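Local coordinates for phenylacetic acid degradation protein PaaI (Thermus thermophilus HB8, PDB 1WLU) that probably hydrolyses acyl-CoA thioesters, as a hot dog-fold thioesterase linked to phenylacetic acid degradation, and binds coenzyme A, at residues L46-S55 with A94-S102; P60-F71 with L106-L117. All coordinates share one frame; numbering follows the deposited sequence.

Contact 1 of 2, residues L46-S55 with A94-S102; sequences LADSAFALAS and ATYRVEVVS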
loop_
_atom_site.group_PDB
_atom_site.type_symbol
_atom_site.label_atom_id
_atom_site.label_comp_id
_atom_site.label_asym_id
_atom_site.label_seq_id
_atom_site.Cartn_x
_atom_site.Cartn_y
_atom_site.Cartn_z
ATOM N N LEU A 46 -6.003 7.206 14.512
ATOM C CA LEU A 46 -7.047 6.404 15.137
ATOM C C LEU A 46 -6.888 4.939 14.734
ATOM O O LEU A 46 -6.856 4.050 15.584
ATOM C CB LEU A 46 -8.422 6.914 14.703
ATOM C CG LEU A 46 -9.638 6.161 15.240
ATOM C CD1 LEU A 46 -9.795 6.438 16.730
ATOM C CD2 LEU A 46 -10.882 6.607 14.491
ATOM N N ALA A 47 -6.781 4.691 13.432
ATOM C CA ALA A 47 -6.631 3.328 12.934
ATOM C C ALA A 47 -5.332 2.703 13.420
ATOM O O ALA A 47 -5.309 1.546 13.842
ATOM C CB ALA A 47 -6.675 3.326 11.411
ATOM N N ASP A 48 -4.252 3.476 13.362
ATOM C CA ASP A 48 -2.943 3.003 13.787
ATOM C C ASP A 48 -2.939 2.621 15.262
ATOM O O ASP A 48 -2.255 1.679 15.663
ATOM C CB ASP A 48 -1.892 4.083 13.535
ATOM C CG ASP A 48 -0.491 3.598 13.806
ATOM O OD1 ASP A 48 -0.035 2.688 13.087
ATOM O OD2 ASP A 48 0.153 4.118 14.738
ATOM N N SER A 49 -3.698 3.355 16.069
ATOM C CA SER A 49 -3.766 3.063 17.498
ATOM C C SER A 49 -4.444 1.714 17.745
ATOM O O SER A 49 -3.991 0.936 18.584
ATOM C CB SER A 49 -4.508 4.181 18.234
ATOM O OG SER A 49 -3.779 5.397 18.167
ATOM N N ALA A 50 -5.525 1.437 17.019
ATOM C CA ALA A 50 -6.220 0.159 17.166
ATOM C C ALA A 50 -5.293 -0.958 16.676
ATOM O O ALA A 50 -5.226 -2.033 17.270
ATOM C CB ALA A 50 -7.511 0.173 16.360
ATOM N N PHE A 51 -4.585 -0.680 15.585
ATOM C CA PHE A 51 -3.620 -1.592 14.972
ATOM C C PHE A 51 -2.512 -1.923 15.979
ATOM O O PHE A 51 -2.149 -3.087 16.164
ATOM C CB PHE A 51 -3.059 -0.891 13.723
ATOM C CG PHE A 51 -1.821 -1.515 13.136
ATOM C CD1 PHE A 51 -1.839 -2.806 12.619
ATOM C CD2 PHE A 51 -0.661 -0.760 13.007
ATOM C CE1 PHE A 51 -0.721 -3.326 11.971
ATOM C CE2 PHE A 51 0.463 -1.273 12.362
ATOM C CZ PHE A 51 0.429 -2.557 11.843
ATOM N N ALA A 52 -1.994 -0.890 16.636
ATOM C CA ALA A 52 -0.939 -1.056 17.627
ATOM C C ALA A 52 -1.392 -1.918 18.799
ATOM O O ALA A 52 -0.696 -2.849 19.204
ATOM C CB ALA A 52 -0.491 0.307 18.135
ATOM N N LEU A 53 -2.562 -1.609 19.346
ATOM C CA LEU A 53 -3.069 -2.372 20.476
ATOM C C LEU A 53 -3.358 -3.824 20.105
ATOM O O LEU A 53 -2.954 -4.745 20.819
ATOM C CB LEU A 53 -4.322 -1.702 21.047
ATOM C CG LEU A 53 -4.053 -0.370 21.759
ATOM C CD1 LEU A 53 -5.363 0.228 22.243
ATOM C CD2 LEU A 53 -3.101 -0.590 22.931
ATOM N N ALA A 54 -4.042 -4.038 18.985
ATOM C CA ALA A 54 -4.358 -5.398 18.564
ATOM C C ALA A 54 -3.095 -6.224 18.341
ATOM O O ALA A 54 -2.985 -7.349 18.822
ATOM C CB ALA A 54 -5.193 -5.377 17.289
ATOM N N SER A 55 -2.138 -5.667 17.608
ATOM C CA SER A 55 -0.913 -6.397 17.324
ATOM C C SER A 55 -0.070 -6.683 18.562
ATOM O O SER A 55 0.518 -7.758 18.680
ATOM C CB SER A 55 -0.072 -5.649 16.279
ATOM O OG SER A 55 0.290 -4.350 16.720
ATOM N N ALA A 94 3.020 -9.998 11.369
ATOM C CA ALA A 94 1.582 -10.184 11.522
ATOM C C ALA A 94 0.884 -9.066 10.760
ATOM O O ALA A 94 1.423 -7.968 10.624
ATOM C CB ALA A 94 1.189 -10.151 13.002
ATOM N N THR A 95 -0.315 -9.350 10.262
ATOM C CA THR A 95 -1.068 -8.373 9.491
ATOM C C THR A 95 -2.475 -8.201 10.048
ATOM O O THR A 95 -3.116 -9.171 10.460
ATOM C CB THR A 95 -1.122 -8.801 8.010
ATOM O OG1 THR A 95 0.213 -8.858 7.495
ATOM C CG2 THR A 95 -1.942 -7.814 7.184
ATOM N N TYR A 96 -2.938 -6.954 10.058
ATOM C CA TYR A 96 -4.253 -6.611 10.583
ATOM C C TYR A 96 -5.041 -5.718 9.645
ATOM O O TYR A 96 -4.468 -4.919 8.902
ATOM C CB TYR A 96 -4.104 -5.883 11.929
ATOM C CG TYR A 96 -3.397 -6.706 12.972
ATOM C CD1 TYR A 96 -2.017 -6.904 12.914
ATOM C CD2 TYR A 96 -4.122 -7.392 13.943
ATOM C CE1 TYR A 96 -1.380 -7.780 13.787
ATOM C CE2 TYR A 96 -3.495 -8.271 14.821
ATOM C CZ TYR A 96 -2.128 -8.465 14.731
ATOM O OH TYR A 96 -1.512 -9.387 15.544
ATOM N N ARG A 97 -6.360 -5.870 9.685
ATOM C CA ARG A 97 -7.263 -5.042 8.902
ATOM C C ARG A 97 -7.982 -4.163 9.913
ATOM O O ARG A 97 -8.467 -4.654 10.935
ATOM C CB ARG A 97 -8.297 -5.882 8.148
ATOM C CG ARG A 97 -9.518 -5.058 7.728
ATOM C CD ARG A 97 -10.443 -5.780 6.765
ATOM N NE ARG A 97 -10.847 -7.100 7.237
ATOM C CZ ARG A 97 -10.300 -8.240 6.825
ATOM N NH1 ARG A 97 -9.323 -8.228 5.927
ATOM N NH2 ARG A 97 -10.736 -9.395 7.312
ATOM N N VAL A 98 -8.042 -2.867 9.637
ATOM C CA VAL A 98 -8.711 -1.945 10.536
ATOM C C VAL A 98 -9.765 -1.142 9.791
ATOM O O VAL A 98 -9.449 -0.355 8.897
ATOM C CB VAL A 98 -7.710 -0.968 11.194
ATOM C CG1 VAL A 98 -8.430 -0.100 12.218
ATOM C CG2 VAL A 98 -6.584 -1.744 11.867
ATOM N N GLU A 99 -11.023 -1.359 10.149
ATOM C CA GLU A 99 -12.119 -0.634 9.529
ATOM C C GLU A 99 -12.416 0.620 10.340
ATOM O O GLU A 99 -12.582 0.555 11.559
ATOM C CB GLU A 99 -13.365 -1.518 9.457
ATOM C CG GLU A 99 -13.300 -2.573 8.362
ATOM C CD GLU A 99 -14.520 -3.470 8.334
ATOM O OE1 GLU A 99 -15.589 -3.036 8.813
ATOM O OE2 GLU A 99 -14.412 -4.604 7.820
ATOM N N VAL A 100 -12.453 1.762 9.664
ATOM C CA VAL A 100 -12.750 3.033 10.317
ATOM C C VAL A 100 -14.211 3.315 9.994
ATOM O O VAL A 100 -14.582 3.495 8.831
ATOM C CB VAL A 100 -11.834 4.155 9.789
ATOM C CG1 VAL A 100 -12.133 5.460 10.507
ATOM C CG2 VAL A 100 -10.375 3.764 10.009
ATOM N N VAL A 101 -15.031 3.343 11.040
ATOM C CA VAL A 101 -16.469 3.514 10.900
ATOM C C VAL A 101 -17.052 4.694 11.666
ATOM O O VAL A 101 -16.624 5.003 12.776
ATOM C CB VAL A 101 -17.186 2.225 11.378
ATOM C CG1 VAL A 101 -18.687 2.343 11.181
ATOM C CG2 VAL A 101 -16.632 1.017 10.633
ATOM N N SER A 102 -18.035 5.351 11.063
ATOM C CA SER A 102 -18.714 6.472 11.704
ATOM C C SER A 102 -20.185 6.388 11.332
ATOM O O SER A 102 -20.534 6.373 10.153
ATOM C CB SER A 102 -18.137 7.813 11.244
ATOM O OG SER A 102 -18.806 8.887 11.895
HETATM O O HOH W 1 1.227 -9.079 16.309
#
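Tyr96 lays its ring along the end of segment 46-55 of helix 40-56, one face turned to the backbone N of Ser55, which sits 3.9 Å above the ring plane and offset toward the rim. The closest side-chain approach is made by Ser55 CB, 3.5 Å from Tyr96 CE1, while Ala54 CB meets the ring obliquely, at CD2. With CG anti to its carbonyl carbon (chi1 -60°), Tyr96 leans back along its strand under this end of the helix. Phe51 crosses it at about a right angle and brings an edge: Tyr96 CB lies in the plane of the phenyl ring, 3.9 Å from Phe51 CD1. Farther along, alanines on the helix face valines on the strand, and the backbones come closer, Ala47 CA and Val98 CA lying 6.2 Å apart. Val98 spreads its two branches under the helix, CG1 at 3.9 Å from Ala47 CB and CG2 at 4.1 Å from Phe51 CB, and Val100 CG2 meets the same Ala47 methyl from the next inward position of the strand. This is the hot dog arrangement, helix 40-56 lying as the sausage against the antiparallel sheet that wraps it. No direct hydrogen bond joins the segments; a water donates to Ser55 O at 2.8 Å and bonds Tyr96 OH at 2.9 Å, and the hydroxyl also has a weak bond to Glu86. With an alanine in place of Tyr96, the water would probably lose its phenol partner and a gap would open against Ala54 and Ser55. The chemistry is that of an apolar core, with polar linkage confined to the phenol end.

Contact 2 of 2, residues P60-F71 with L106-L117; sequences PAVALSCRMDYF and LVALFTGTVFRL
Met68 and Cys66 bring their sulfurs to the Phe110 ring on the tightly packed face of this strand pair. Met68 SD comes in at the ring edge, 5.4 Å from the centroid, whereas Cys66 SG approaches obliquely and lies 3.6 Å from Phe110 CZ. The bend at chi2 (72°) in Met68 carries CE on to the Ala108 methyl, 3.7 Å away. Gly112, paired with Cys66, leaves room for the Phe110 ring: a CB there would run into Phe110 CE1 and crowd Cys66 SG. Helix 40-56 covers this face, with Phe51 and Tyr44 against Phe110. The strands form an antiparallel ladder of the hot dog sheet, interrupted by a classic beta bulge where Leu64 and Ser65 both face Thr113; Leu64 N bonds Thr113 O at 2.8 Å, while the Ser65 N bond to that oxygen is weak. Strand 61-70 continues the sheet into the second subunit. The face bearing Arg67 and Asp69 is more polar. Arg67 is extended from CG to NE, and NE gives its N-H, in the guanidinium plane, to the syn lone pair of Asp69 OD2 at 2.9 Å, a salt bridge along one strand; a water lies among Asp69 OD2, Leu109 O and Thr111 OG1. Asp69 OD1 bonds Ser65 of the second subunit, and Arg67 NH2 bonds Ser65 O of the third. Phe71, a residue that binds CoA, folds its ring over Asp69 O and meets Leu106 CD2 with CE2 at 3.7 Å. Looser contact comes at the other, exposed end, where Pro60 CB meets CB and CD1 of Leu117 at about van der Waals range, and Leu117 N bonds Pro60 O at 3.0 Å.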
loop_
_atom_site.group_PDB
_atom_site.type_symbol
_atom_site.label_atom_id
_atom_site.label_comp_id
_atom_site.label_asym_id
_atom_site.label_seq_id
_atom_site.Cartn_x
_atom_site.Cartn_y
_atom_site.Cartn_z
ATOM N N PRO A 60 5.450 -7.749 21.795
ATOM C CA PRO A 60 6.004 -6.516 21.228
ATOM C C PRO A 60 6.087 -6.548 19.707
ATOM O O PRO A 60 6.623 -7.490 19.124
ATOM C CB PRO A 60 7.378 -6.426 21.883
ATOM C CG PRO A 60 7.135 -7.051 23.227
ATOM C CD PRO A 60 6.318 -8.268 22.867
ATOM N N ALA A 61 5.559 -5.506 19.074
ATOM C CA ALA A 61 5.568 -5.425 17.619
ATOM C C ALA A 61 5.575 -3.975 17.164
ATOM O O ALA A 61 4.984 -3.110 17.811
ATOM C CB ALA A 61 4.349 -6.139 17.052
ATOM N N VAL A 62 6.251 -3.719 16.049
ATOM C CA VAL A 62 6.326 -2.378 15.490
ATOM C C VAL A 62 5.895 -2.421 14.032
ATOM O O VAL A 62 6.136 -3.401 13.326
ATOM C CB VAL A 62 7.754 -1.795 15.585
ATOM C CG1 VAL A 62 8.132 -1.591 17.048
ATOM C CG2 VAL A 62 8.743 -2.718 14.899
ATOM N N ALA A 63 5.257 -1.349 13.585
ATOM C CA ALA A 63 4.777 -1.274 12.216
ATOM C C ALA A 63 5.880 -1.283 11.173
ATOM O O ALA A 63 6.938 -0.682 11.360
ATOM C CB ALA A 63 3.926 -0.027 12.038
ATOM N N LEU A 64 5.619 -1.987 10.077
ATOM C CA LEU A 64 6.533 -2.038 8.948
ATOM C C LEU A 64 5.890 -1.232 7.822
ATOM O O LEU A 64 6.403 -0.187 7.428
ATOM C CB LEU A 64 6.765 -3.480 8.478
ATOM C CG LEU A 64 7.661 -4.374 9.341
ATOM C CD1 LEU A 64 7.695 -5.773 8.747
ATOM C CD2 LEU A 64 9.066 -3.790 9.416
ATOM N N SER A 65 4.750 -1.712 7.329
ATOM C CA SER A 65 4.039 -1.052 6.235
ATOM C C SER A 65 2.543 -0.970 6.492
ATOM O O SER A 65 1.917 -1.960 6.867
ATOM C CB SER A 65 4.272 -1.814 4.931
ATOM O OG SER A 65 3.641 -1.154 3.847
ATOM N N CYS A 66 1.975 0.212 6.270
ATOM C CA CYS A 66 0.548 0.426 6.471
ATOM C C CYS A 66 -0.068 1.163 5.296
ATOM O O CYS A 66 0.544 2.068 4.725
ATOM C CB CYS A 66 0.309 1.233 7.745
ATOM S SG CYS A 66 1.024 0.474 9.214
ATOM N N ARG A 67 -1.285 0.767 4.941
ATOM C CA ARG A 67 -2.018 1.393 3.849
ATOM C C ARG A 67 -3.312 1.956 4.407
ATOM O O ARG A 67 -3.983 1.316 5.222
ATOM C CB ARG A 67 -2.338 0.369 2.757
ATOM C CG ARG A 67 -3.183 0.911 1.602
ATOM C CD ARG A 67 -3.511 -0.225 0.642
ATOM N NE ARG A 67 -4.433 0.156 -0.427
ATOM C CZ ARG A 67 -4.084 0.363 -1.693
ATOM N NH1 ARG A 67 -2.820 0.239 -2.079
ATOM N NH2 ARG A 67 -5.015 0.674 -2.587
ATOM N N MET A 68 -3.653 3.162 3.975
ATOM C CA MET A 68 -4.872 3.814 4.414
ATOM C C MET A 68 -5.661 4.240 3.180
ATOM O O MET A 68 -5.170 5.028 2.366
ATOM C CB MET A 68 -4.534 5.040 5.266
ATOM C CG MET A 68 -5.738 5.750 5.848
ATOM S SD MET A 68 -6.520 4.821 7.176
ATOM C CE MET A 68 -7.514 6.122 7.924
ATOM N N ASP A 69 -6.866 3.695 3.034
ATOM C CA ASP A 69 -7.741 4.025 1.913
ATOM C C ASP A 69 -8.903 4.842 2.468
ATOM O O ASP A 69 -9.633 4.380 3.343
ATOM C CB ASP A 69 -8.248 2.746 1.240
ATOM C CG ASP A 69 -7.143 1.994 0.516
ATOM O OD1 ASP A 69 -6.441 2.619 -0.307
ATOM O OD2 ASP A 69 -6.980 0.780 0.761
ATOM N N TYR A 70 -9.059 6.059 1.956
ATOM C CA TYR A 70 -10.102 6.979 2.413
ATOM C C TYR A 70 -11.331 6.947 1.517
ATOM O O TYR A 70 -11.217 7.093 0.299
ATOM C CB TYR A 70 -9.536 8.399 2.447
ATOM C CG TYR A 70 -8.383 8.578 3.407
ATOM C CD1 TYR A 70 -8.601 8.955 4.729
ATOM C CD2 TYR A 70 -7.069 8.375 2.990
ATOM C CE1 TYR A 70 -7.541 9.131 5.613
ATOM C CE2 TYR A 70 -6.003 8.545 3.865
ATOM C CZ TYR A 70 -6.247 8.925 5.174
ATOM O OH TYR A 70 -5.203 9.111 6.047
ATOM N N PHE A 71 -12.509 6.783 2.121
ATOM C CA PHE A 71 -13.747 6.716 1.342
ATOM C C PHE A 71 -14.711 7.878 1.532
ATOM O O PHE A 71 -15.347 8.319 0.574
ATOM C CB PHE A 71 -14.512 5.422 1.648
ATOM C CG PHE A 71 -13.677 4.179 1.558
ATOM C CD1 PHE A 71 -12.852 3.950 0.462
ATOM C CD2 PHE A 71 -13.727 3.227 2.570
ATOM C CE1 PHE A 71 -12.086 2.787 0.375
ATOM C CE2 PHE A 71 -12.967 2.064 2.492
ATOM C CZ PHE A 71 -12.145 1.842 1.394
ATOM N N LEU A 106 -18.565 2.943 6.457
ATOM C CA LEU A 106 -17.130 2.678 6.382
ATOM C C LEU A 106 -16.460 3.915 5.792
ATOM O O LEU A 106 -16.556 4.183 4.593
ATOM C CB LEU A 106 -16.845 1.457 5.506
ATOM C CG LEU A 106 -15.382 1.000 5.451
ATOM C CD1 LEU A 106 -14.928 0.519 6.826
ATOM C CD2 LEU A 106 -15.239 -0.119 4.433
ATOM N N VAL A 107 -15.786 4.662 6.657
ATOM C CA VAL A 107 -15.105 5.899 6.291
ATOM C C VAL A 107 -13.732 5.669 5.663
ATOM O O VAL A 107 -13.297 6.436 4.801
ATOM C CB VAL A 107 -14.946 6.800 7.544
ATOM C CG1 VAL A 107 -14.124 8.036 7.217
ATOM C CG2 VAL A 107 -16.319 7.201 8.064
ATOM N N ALA A 108 -13.052 4.615 6.100
ATOM C CA ALA A 108 -11.724 4.297 5.587
ATOM C C ALA A 108 -11.353 2.866 5.930
ATOM O O ALA A 108 -11.957 2.249 6.808
ATOM C CB ALA A 108 -10.687 5.258 6.175
ATOM N N LEU A 109 -10.359 2.345 5.219
ATOM C CA LEU A 109 -9.867 0.991 5.439
ATOM C C LEU A 109 -8.356 1.061 5.603
ATOM O O LEU A 109 -7.653 1.607 4.751
ATOM C CB LEU A 109 -10.205 0.091 4.249
ATOM C CG LEU A 109 -9.659 -1.338 4.339
ATOM C CD1 LEU A 109 -10.361 -2.082 5.463
ATOM C CD2 LEU A 109 -9.872 -2.056 3.014
ATOM N N PHE A 110 -7.868 0.495 6.699
ATOM C CA PHE A 110 -6.445 0.479 7.016
ATOM C C PHE A 110 -5.967 -0.970 6.989
ATOM O O PHE A 110 -6.638 -1.866 7.495
ATOM C CB PHE A 110 -6.264 1.129 8.402
ATOM C CG PHE A 110 -4.876 1.029 8.982
ATOM C CD1 PHE A 110 -4.377 -0.190 9.441
ATOM C CD2 PHE A 110 -4.107 2.177 9.165
ATOM C CE1 PHE A 110 -3.138 -0.259 10.081
ATOM C CE2 PHE A 110 -2.868 2.115 9.804
ATOM C CZ PHE A 110 -2.387 0.895 10.263
ATOM N N THR A 111 -4.820 -1.193 6.360
ATOM C CA THR A 111 -4.232 -2.522 6.267
ATOM C C THR A 111 -2.788 -2.357 6.721
ATOM O O THR A 111 -2.048 -1.563 6.147
ATOM C CB THR A 111 -4.252 -3.035 4.812
ATOM O OG1 THR A 111 -5.571 -2.888 4.269
ATOM C CG2 THR A 111 -3.854 -4.506 4.762
ATOM N N GLY A 112 -2.377 -3.090 7.749
ATOM C CA GLY A 112 -1.016 -2.933 8.226
ATOM C C GLY A 112 -0.311 -4.203 8.644
ATOM O O GLY A 112 -0.942 -5.158 9.096
ATOM N N THR A 113 1.007 -4.207 8.480
ATOM C CA THR A 113 1.826 -5.349 8.848
ATOM C C THR A 113 2.890 -4.908 9.838
ATOM O O THR A 113 3.514 -3.860 9.669
ATOM C CB THR A 113 2.500 -5.959 7.610
ATOM O OG1 THR A 113 1.493 -6.532 6.770
ATOM C CG2 THR A 113 3.499 -7.040 8.013
ATOM N N VAL A 114 3.078 -5.710 10.881
ATOM C CA VAL A 114 4.071 -5.418 11.904
ATOM C C VAL A 114 5.193 -6.436 11.885
ATOM O O VAL A 114 5.066 -7.526 11.317
ATOM C CB VAL A 114 3.483 -5.470 13.343
ATOM C CG1 VAL A 114 2.446 -4.393 13.537
ATOM C CG2 VAL A 114 2.893 -6.853 13.616
ATOM N N PHE A 115 6.296 -6.056 12.516
ATOM C CA PHE A 115 7.445 -6.925 12.673
ATOM C C PHE A 115 7.382 -7.282 14.155
ATOM O O PHE A 115 7.278 -6.395 15.004
ATOM C CB PHE A 115 8.741 -6.173 12.360
ATOM C CG PHE A 115 9.981 -6.987 12.594
ATOM C CD1 PHE A 115 10.679 -6.888 13.794
ATOM C CD2 PHE A 115 10.441 -7.869 11.623
ATOM C CE1 PHE A 115 11.819 -7.659 14.021
ATOM C CE2 PHE A 115 11.579 -8.643 11.839
ATOM C CZ PHE A 115 12.268 -8.537 13.041
ATOM N N ARG A 116 7.406 -8.575 14.460
ATOM C CA ARG A 116 7.338 -9.022 15.847
ATOM C C ARG A 116 8.739 -9.073 16.437
ATOM O O ARG A 116 9.604 -9.800 15.949
ATOM C CB ARG A 116 6.669 -10.395 15.915
ATOM C CG ARG A 116 5.311 -10.433 15.223
ATOM C CD ARG A 116 4.648 -11.786 15.377
ATOM N NE ARG A 116 4.235 -12.028 16.756
ATOM C CZ ARG A 116 3.872 -13.213 17.232
ATOM N NH1 ARG A 116 3.870 -14.278 16.440
ATOM N NH2 ARG A 116 3.506 -13.334 18.501
ATOM N N LEU A 117 8.952 -8.286 17.487
ATOM C CA LEU A 117 10.250 -8.202 18.149
ATOM C C LEU A 117 10.543 -9.414 19.028
ATOM O O LEU A 117 9.613 -10.204 19.284
ATOM C CB LEU A 117 10.309 -6.930 18.998
ATOM C CG LEU A 117 10.007 -5.611 18.278
ATOM C CD1 LEU A 117 9.926 -4.481 19.293
ATOM C CD2 LEU A 117 11.082 -5.331 17.238
HETATM O O HOH W 2 -6.152 -0.371 3.228
#

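From the N terminus, after helix 4-8, the chain lays down strands 12-17 and 20-26, then enters helix 40-56, the first half of contact 1. Strand 61-70 follows directly and opens contact 2. After strand 79-89, strand 93-102 returns beneath the helix and closes the loop of contact 1; strand 105-116 then comes back beside strand 61-70 and closes that of contact 2. The segments alternate, so the two loops cross, neither nesting in the other. Contact 1 ties helix to sheet, contact 2 ties the strand that is outermost within this chain to the sheet. Strands 93-102 and 105-116 join them as neighbours, and Phe51 reaches from the helix to Val114.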